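Local coordinates for protein rhamnogalacturonan endolyase YesW (Bacillus subtilis, PDB 2ZUX) that cleaves type I rhamnogalacturonan of plant cell walls by endo-type elimination, needing calcium or manganese for activity, at residues A[34-46]-A[50-62]. Residues are numbered along the deposited sequence; the frame is centred on the assembly and turned at random.
Sequences SVLFNVYRDGQKL and PVKTTNYVDKNGS
F37 and V51 form a single antiparallel bridge, a hydrogen-bonded pair: F37 N gives to V51 O at 2.8 Å, and V51 N returns a bond to F37 O. Beyond it the chains part, and side chains make the contact. L36 CB lies against P50 CB, and L36 CD2 reaches K52 CA and CB. The ring of F37 turns its edge to K52 O, while F37 CE2 meets T54 CG2 at 3.7 Å. Further along, Y56 packs against V39 CG2 and L46 CD1. R41 runs extended to CD, then bends at chi3 (68°), which puts NH1 beside D58. In the salt bridge, R41 NH1 meets D58 OD2 at 2.9 Å, nearly straight at 168°, on the syn lone pair. The guanidinium and carboxylate are almost coplanar, 10° apart. N60 N meets D58 OD1 from above the carboxylate plane, an Asx turn within the type I turn 58-61, and Y67 OH is a second partner of OD2. With an alanine at D58, R41 would probably lose its charged mate, Y67 OH its partner and the turn its side-chain bond. Strands 36-41 and 44-45 form a beta hairpin whose type I' turn runs from R41 to Q44; strand 66-73 pairs with 36-41 on its other side. In this mixed sheet 44-45 and 55-58 are the outermost strands. Side chains of 36-41 and L46 pack against 55-58, beside 20-24, consistent with a rolled, E-set-like domain.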
loop_
_atom_site.group_PDB
_atom_site.type_symbol
_atom_site.label_atom_id
_atom_site.label_comp_id
_atom_site.label_asym_id
_atom_site.label_seq_id
_atom_site.Cartn_x
_atom_site.Cartn_y
_atom_site.Cartn_z
ATOM N N SER A 34 -15.573 -8.845 -23.711
ATOM C CA SER A 34 -15.583 -9.776 -24.836
ATOM C C SER A 34 -14.199 -10.294 -25.232
ATOM O O SER A 34 -14.083 -11.152 -26.109
ATOM C CB SER A 34 -16.269 -9.136 -26.044
ATOM O OG SER A 34 -15.624 -7.933 -26.410
ATOM N N VAL A 35 -13.149 -9.777 -24.596
ATOM C CA VAL A 35 -11.783 -10.204 -24.909
ATOM C C VAL A 35 -11.523 -11.613 -24.377
ATOM O O VAL A 35 -11.901 -11.940 -23.251
ATOM C CB VAL A 35 -10.736 -9.188 -24.368
ATOM C CG1 VAL A 35 -9.310 -9.655 -24.647
ATOM C CG2 VAL A 35 -10.960 -7.820 -25.005
ATOM N N LEU A 36 -10.923 -12.452 -25.214
ATOM C CA LEU A 36 -10.507 -13.790 -24.824
ATOM C C LEU A 36 -9.013 -13.931 -25.073
ATOM O O LEU A 36 -8.381 -13.000 -25.578
ATOM C CB LEU A 36 -11.281 -14.847 -25.615
ATOM C CG LEU A 36 -12.804 -14.930 -25.476
ATOM C CD1 LEU A 36 -13.331 -16.079 -26.322
ATOM C CD2 LEU A 36 -13.205 -15.110 -24.032
ATOM N N PHE A 37 -8.453 -15.085 -24.713
ATOM C CA PHE A 37 -7.007 -15.290 -24.799
ATOM C C PHE A 37 -6.601 -16.646 -25.359
ATOM O O PHE A 37 -7.240 -17.665 -25.088
ATOM C CB PHE A 37 -6.357 -15.103 -23.426
ATOM C CG PHE A 37 -6.562 -13.738 -22.849
ATOM C CD1 PHE A 37 -5.753 -12.680 -23.246
ATOM C CD2 PHE A 37 -7.580 -13.502 -21.930
ATOM C CE1 PHE A 37 -5.938 -11.407 -22.727
ATOM C CE2 PHE A 37 -7.777 -12.227 -21.406
ATOM C CZ PHE A 37 -6.954 -11.179 -21.808
ATOM N N ASN A 38 -5.515 -16.640 -26.127
ATOM C CA ASN A 38 -4.833 -17.871 -26.504
ATOM C C ASN A 38 -3.492 -17.977 -25.788
ATOM O O ASN A 38 -2.770 -16.985 -25.659
ATOM C CB ASN A 38 -4.642 -17.952 -28.021
ATOM C CG ASN A 38 -5.943 -18.230 -28.760
ATOM O OD1 ASN A 38 -6.825 -18.917 -28.246
ATOM N ND2 ASN A 38 -6.065 -17.696 -29.975
ATOM N N VAL A 39 -3.182 -19.184 -25.319
ATOM C CA VAL A 39 -1.947 -19.447 -24.583
ATOM C C VAL A 39 -0.974 -20.237 -25.464
ATOM O O VAL A 39 -1.341 -21.269 -26.040
ATOM C CB VAL A 39 -2.225 -20.214 -23.266
ATOM C CG1 VAL A 39 -0.954 -20.345 -22.434
ATOM C CG2 VAL A 39 -3.313 -19.514 -22.456
ATOM N N TYR A 40 0.260 -19.748 -25.557
ATOM C CA TYR A 40 1.292 -20.375 -26.385
ATOM C C TYR A 40 2.496 -20.800 -25.565
ATOM O O TYR A 40 3.037 -20.015 -24.782
ATOM C CB TYR A 40 1.749 -19.416 -27.481
ATOM C CG TYR A 40 0.707 -19.140 -28.535
ATOM C CD1 TYR A 40 0.771 -19.761 -29.782
ATOM C CD2 TYR A 40 -0.341 -18.252 -28.293
ATOM C CE1 TYR A 40 -0.188 -19.509 -30.759
ATOM C CE2 TYR A 40 -1.302 -17.998 -29.259
ATOM C CZ TYR A 40 -1.220 -18.629 -30.488
ATOM O OH TYR A 40 -2.171 -18.372 -31.450
ATOM N N ARG A 41 2.911 -22.050 -25.751
ATOM C CA ARG A 41 4.177 -22.524 -25.204
ATOM C C ARG A 41 5.196 -22.634 -26.335
ATOM O O ARG A 41 5.062 -23.490 -27.219
ATOM C CB ARG A 41 4.011 -23.868 -24.493
ATOM C CG ARG A 41 5.273 -24.312 -23.746
ATOM C CD ARG A 41 5.161 -25.715 -23.188
ATOM N NE ARG A 41 5.129 -26.723 -24.245
ATOM C CZ ARG A 41 4.143 -27.595 -24.435
ATOM N NH1 ARG A 41 3.087 -27.615 -23.634
ATOM N NH2 ARG A 41 4.220 -28.466 -25.433
ATOM N N ASP A 42 6.194 -21.750 -26.301
ATOM C CA ASP A 42 7.260 -21.687 -27.307
ATOM C C ASP A 42 6.719 -21.623 -28.740
ATOM O O ASP A 42 7.202 -22.324 -29.638
ATOM C CB ASP A 42 8.257 -22.841 -27.116
ATOM C CG ASP A 42 9.071 -22.697 -25.840
ATOM O OD1 ASP A 42 9.927 -21.790 -25.780
ATOM O OD2 ASP A 42 8.856 -23.489 -24.902
ATOM N N GLY A 43 5.711 -20.774 -28.935
ATOM C CA GLY A 43 5.147 -20.510 -30.259
ATOM C C GLY A 43 4.000 -21.416 -30.668
ATOM O O GLY A 43 3.391 -21.209 -31.722
ATOM N N GLN A 44 3.700 -22.415 -29.842
ATOM C CA GLN A 44 2.651 -23.381 -30.147
ATOM C C GLN A 44 1.440 -23.217 -29.233
ATOM O O GLN A 44 1.576 -23.206 -28.008
ATOM C CB GLN A 44 3.203 -24.808 -30.074
ATOM C CG GLN A 44 4.160 -25.145 -31.217
ATOM C CD GLN A 44 4.959 -26.414 -30.982
ATOM O OE1 GLN A 44 5.338 -26.730 -29.851
ATOM N NE2 GLN A 44 5.234 -27.144 -32.058
ATOM N N LYS A 45 0.262 -23.088 -29.841
ATOM C CA LYS A 45 -0.984 -22.863 -29.104
ATOM C C LYS A 45 -1.404 -24.095 -28.305
ATOM O O LYS A 45 -1.378 -25.217 -28.818
ATOM C CB LYS A 45 -2.101 -22.422 -30.056
ATOM C CG LYS A 45 -3.338 -21.863 -29.353
ATOM C CD LYS A 45 -4.276 -21.147 -30.318
ATOM C CE LYS A 45 -5.038 -22.127 -31.204
ATOM N NZ LYS A 45 -6.152 -21.447 -31.923
ATOM N N LEU A 46 -1.799 -23.872 -27.053
ATOM C CA LEU A 46 -2.147 -24.954 -26.133
ATOM C C LEU A 46 -3.644 -25.222 -26.058
ATOM O O LEU A 46 -4.069 -26.366 -25.890
ATOM C CB LEU A 46 -1.619 -24.646 -24.725
ATOM C CG LEU A 46 -0.118 -24.395 -24.557
ATOM C CD1 LEU A 46 0.190 -24.013 -23.119
ATOM C CD2 LEU A 46 0.688 -25.618 -24.971
ATOM N N PRO A 50 -10.200 -20.129 -27.631
ATOM C CA PRO A 50 -9.783 -19.034 -26.750
ATOM C C PRO A 50 -10.393 -19.156 -25.357
ATOM O O PRO A 50 -11.575 -19.490 -25.217
ATOM C CB PRO A 50 -10.309 -17.794 -27.474
ATOM C CG PRO A 50 -10.272 -18.177 -28.905
ATOM C CD PRO A 50 -10.697 -19.616 -28.923
ATOM N N VAL A 51 -9.580 -18.911 -24.332
ATOM C CA VAL A 51 -10.042 -19.011 -22.955
ATOM C C VAL A 51 -10.455 -17.642 -22.434
ATOM O O VAL A 51 -9.986 -16.614 -22.925
ATOM C CB VAL A 51 -8.986 -19.662 -22.003
ATOM C CG1 VAL A 51 -8.642 -21.072 -22.463
ATOM C CG2 VAL A 51 -7.722 -18.802 -21.886
ATOM N N LYS A 52 -11.342 -17.644 -21.449
ATOM C CA LYS A 52 -11.809 -16.413 -20.840
ATOM C C LYS A 52 -10.980 -16.096 -19.601
ATOM O O LYS A 52 -10.387 -15.018 -19.511
ATOM C CB LYS A 52 -13.302 -16.500 -20.505
ATOM C CG LYS A 52 -13.891 -15.186 -20.010
ATOM C CD LYS A 52 -15.357 -15.319 -19.632
ATOM C CE LYS A 52 -15.792 -14.126 -18.796
ATOM N NZ LYS A 52 -17.230 -14.187 -18.399
ATOM N N THR A 53 -10.924 -17.031 -18.653
ATOM C CA THR A 53 -10.201 -16.800 -17.405
ATOM C C THR A 53 -8.704 -16.615 -17.649
ATOM O O THR A 53 -8.132 -17.219 -18.570
ATOM C CB THR A 53 -10.446 -17.917 -16.372
ATOM O OG1 THR A 53 -10.016 -17.467 -15.086
ATOM C CG2 THR A 53 -9.698 -19.191 -16.741
ATOM N N THR A 54 -8.075 -15.782 -16.823
ATOM C CA THR A 54 -6.669 -15.432 -17.035
ATOM C C THR A 54 -5.685 -16.281 -16.228
ATOM O O THR A 54 -4.653 -15.794 -15.758
ATOM C CB THR A 54 -6.385 -13.905 -16.925
ATOM O OG1 THR A 54 -6.540 -13.454 -15.579
ATOM C CG2 THR A 54 -7.308 -13.111 -17.832
ATOM N N ASN A 55 -6.021 -17.555 -16.063
ATOM C CA ASN A 55 -5.059 -18.548 -15.602
ATOM C C ASN A 55 -5.243 -19.859 -16.366
ATOM O O ASN A 55 -6.332 -20.151 -16.871
ATOM C CB ASN A 55 -5.050 -18.725 -14.069
ATOM C CG ASN A 55 -6.341 -19.297 -13.506
ATOM O OD1 ASN A 55 -7.382 -19.351 -14.165
ATOM N ND2 ASN A 55 -6.277 -19.695 -12.252
ATOM N N TYR A 56 -4.165 -20.623 -16.468
ATOM C CA TYR A 56 -4.140 -21.817 -17.297
ATOM C C TYR A 56 -3.099 -22.769 -16.742
ATOM O O TYR A 56 -2.009 -22.342 -16.371
ATOM C CB TYR A 56 -3.785 -21.427 -18.733
ATOM C CG TYR A 56 -3.953 -22.544 -19.737
ATOM C CD1 TYR A 56 -5.168 -22.745 -20.389
ATOM C CD2 TYR A 56 -2.891 -23.398 -20.040
ATOM C CE1 TYR A 56 -5.322 -23.774 -21.311
ATOM C CE2 TYR A 56 -3.036 -24.426 -20.961
ATOM C CZ TYR A 56 -4.254 -24.608 -21.588
ATOM O OH TYR A 56 -4.408 -25.625 -22.501
ATOM N N VAL A 57 -3.432 -24.053 -16.678
ATOM C CA VAL A 57 -2.457 -25.054 -16.246
ATOM C C VAL A 57 -2.003 -25.879 -17.452
ATOM O O VAL A 57 -2.814 -26.567 -18.083
ATOM C CB VAL A 57 -3.007 -25.952 -15.104
ATOM C CG1 VAL A 57 -1.998 -27.034 -14.720
ATOM C CG2 VAL A 57 -3.353 -25.112 -13.883
ATOM N N ASP A 58 -0.719 -25.769 -17.782
ATOM C CA ASP A 58 -0.113 -26.544 -18.867
ATOM C C ASP A 58 0.546 -27.795 -18.295
ATOM O O ASP A 58 1.642 -27.740 -17.731
ATOM C CB ASP A 58 0.899 -25.693 -19.647
ATOM C CG ASP A 58 1.581 -26.459 -20.784
ATOM O OD1 ASP A 58 1.085 -27.534 -21.206
ATOM O OD2 ASP A 58 2.618 -25.968 -21.267
ATOM N N LYS A 59 -0.136 -28.925 -18.455
ATOM C CA LYS A 59 0.338 -30.209 -17.941
ATOM C C LYS A 59 1.592 -30.715 -18.656
ATOM O O LYS A 59 2.346 -31.515 -18.098
ATOM C CB LYS A 59 -0.777 -31.257 -18.032
ATOM C CG LYS A 59 -1.886 -31.075 -17.012
ATOM C CD LYS A 59 -3.070 -31.986 -17.302
ATOM C CE LYS A 59 -4.238 -31.699 -16.362
ATOM N NZ LYS A 59 -4.859 -30.364 -16.613
ATOM N N ASN A 60 1.817 -30.238 -19.878
ATOM C CA ASN A 60 2.925 -30.710 -20.710
ATOM C C ASN A 60 4.176 -29.830 -20.676
ATOM O O ASN A 60 5.199 -30.177 -21.270
ATOM C CB ASN A 60 2.459 -30.897 -22.161
ATOM C CG ASN A 60 1.367 -31.948 -22.299
ATOM O OD1 ASN A 60 1.292 -32.898 -21.514
ATOM N ND2 ASN A 60 0.516 -31.782 -23.305
ATOM N N GLY A 61 4.095 -28.695 -19.982
ATOM C CA GLY A 61 5.207 -27.752 -19.925
ATOM C C GLY A 61 6.360 -28.225 -19.061
ATOM O O GLY A 61 6.190 -29.089 -18.198
ATOM N N SER A 62 7.536 -27.653 -19.295
ATOM C CA SER A 62 8.726 -27.986 -18.518
ATOM C C SER A 62 9.411 -26.733 -17.972
ATOM O O SER A 62 9.028 -25.608 -18.303
ATOM C CB SER A 62 9.706 -28.800 -19.370
ATOM O OG SER A 62 10.465 -27.955 -20.216
HETATM O O HOH W 1 1.171 -29.016 -25.151
#